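Local structure of queuine lyase ([Clostridium] spiroforme DSM 1552, 6P78) at residues 239-242 / 246-249. The protein probably cleaves the C-N bond of queuine by radical SAM chemistry, using a [4Fe-4S] cluster and S-adenosylmethionine. Residues are numbered along the deposited sequence; the frame is centred on the assembly and turned at random.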
# COMPACT_ATOMS: atom_id res chain seq x y z
N ASP A 239 2.10 -1.31 10.40
CA ASP A 239 2.91 -0.12 10.17
C ASP A 239 2.04 1.11 10.37
O ASP A 239 0.89 1.15 9.93
CB ASP A 239 3.50 -0.13 8.76
CG ASP A 239 4.50 -1.26 8.56
OD1 ASP A 239 5.41 -1.42 9.42
OD2 ASP A 239 4.37 -2.00 7.56
N TYR A 240 2.60 2.13 11.00
CA TYR A 240 1.81 3.31 11.33
C TYR A 240 2.50 4.52 10.70
O TYR A 240 3.68 4.77 10.98
CB TYR A 240 1.69 3.45 12.85
CG TYR A 240 0.74 4.51 13.37
CD1 TYR A 240 1.04 5.87 13.25
CD2 TYR A 240 -0.42 4.15 14.05
CE1 TYR A 240 0.18 6.84 13.75
CE2 TYR A 240 -1.28 5.12 14.56
CZ TYR A 240 -0.98 6.46 14.41
OH TYR A 240 -1.84 7.41 14.92
N LEU A 241 1.79 5.26 9.84
CA LEU A 241 2.38 6.42 9.15
C LEU A 241 1.60 7.67 9.53
O LEU A 241 0.49 7.90 9.03
CB LEU A 241 2.39 6.26 7.63
CG LEU A 241 3.42 5.30 7.05
CD1 LEU A 241 2.87 3.90 7.08
CD2 LEU A 241 3.79 5.71 5.62
N GLY A 242 2.20 8.50 10.39
CA GLY A 242 1.58 9.78 10.70
C GLY A 242 1.58 10.74 9.53
O GLY A 242 0.71 11.60 9.42
N ASP A 246 6.70 8.84 5.69
CA ASP A 246 7.41 8.24 6.82
C ASP A 246 8.23 7.00 6.44
O ASP A 246 9.16 6.64 7.19
CB ASP A 246 6.41 7.90 7.94
CG ASP A 246 6.04 9.13 8.79
OD1 ASP A 246 6.73 10.17 8.71
OD2 ASP A 246 5.04 9.04 9.55
N PHE A 247 7.96 6.36 5.29
CA PHE A 247 8.84 5.30 4.80
C PHE A 247 10.10 5.83 4.11
O PHE A 247 11.01 5.05 3.82
CB PHE A 247 8.11 4.39 3.79
CG PHE A 247 7.11 3.43 4.40
CD1 PHE A 247 7.16 3.08 5.75
CD2 PHE A 247 6.12 2.86 3.61
CE1 PHE A 247 6.23 2.18 6.29
CE2 PHE A 247 5.19 1.97 4.14
CZ PHE A 247 5.25 1.63 5.48
N GLY A 248 10.16 7.13 3.81
CA GLY A 248 11.32 7.72 3.16
C GLY A 248 11.26 7.77 1.64
O GLY A 248 12.23 8.22 1.02
N VAL A 249 10.16 7.34 1.03
CA VAL A 249 10.00 7.44 -0.41
C VAL A 249 8.79 8.33 -0.68
O VAL A 249 7.85 8.37 0.12
CB VAL A 249 9.83 6.05 -1.09
CG1 VAL A 249 11.12 5.25 -1.04
CG2 VAL A 249 8.69 5.28 -0.46
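Leu241 and Phe247 meet where the last strand of this radical SAM enzyme, residues 238-241, gives way to the C-terminal tail, and the pair exemplifies how a chain that has finished its sheet can fold back so that both parts line the queuine pocket. The strand pairs in parallel with strand 203-207, whereas the ring of Phe247 lies against Ile29 and Ile37 of the other sheet, so the contact bridges the two sheets.

Leu241 is the side chain to follow. Its CB leaves the strand toward the tail, and CG sits anti to the carbonyl carbon (chi1 -75°), a setting that brings Leu241 CG 4.1 Å from CB of Asp246. The two methyls then divide the ring of Phe247 between them. Leu241 CD2 stands over one face, 4.0 Å from the centroid of the Phe247 ring and a mere 3° off the normal, a nearly ideal CH-pi contact. Leu241 CD1 reaches the far end of the ring, where it lies 3.7 Å from Phe247 CZ. The leucine and phenylalanine side chains cross at about a right angle.

Asp239, two residues back on the same side of the strand, meets the ring differently: its CB approaches CZ at the edge, near the ring plane. Its carboxylate serves other partners, OD2 accepting a hydrogen bond from His202 NE2 and forming a salt bridge with Arg35.

The same leucine side chain also touches Asn206, which binds S-adenosylmethionine, and bound queuine, which Val249 contacts too, so the strand end and the tail each give one apolar side chain to the pocket. At the turn, Asp246 OD2 is hydrogen-bonded to the backbone N of Ile243 and lies 3.0 Å from Gly242 N.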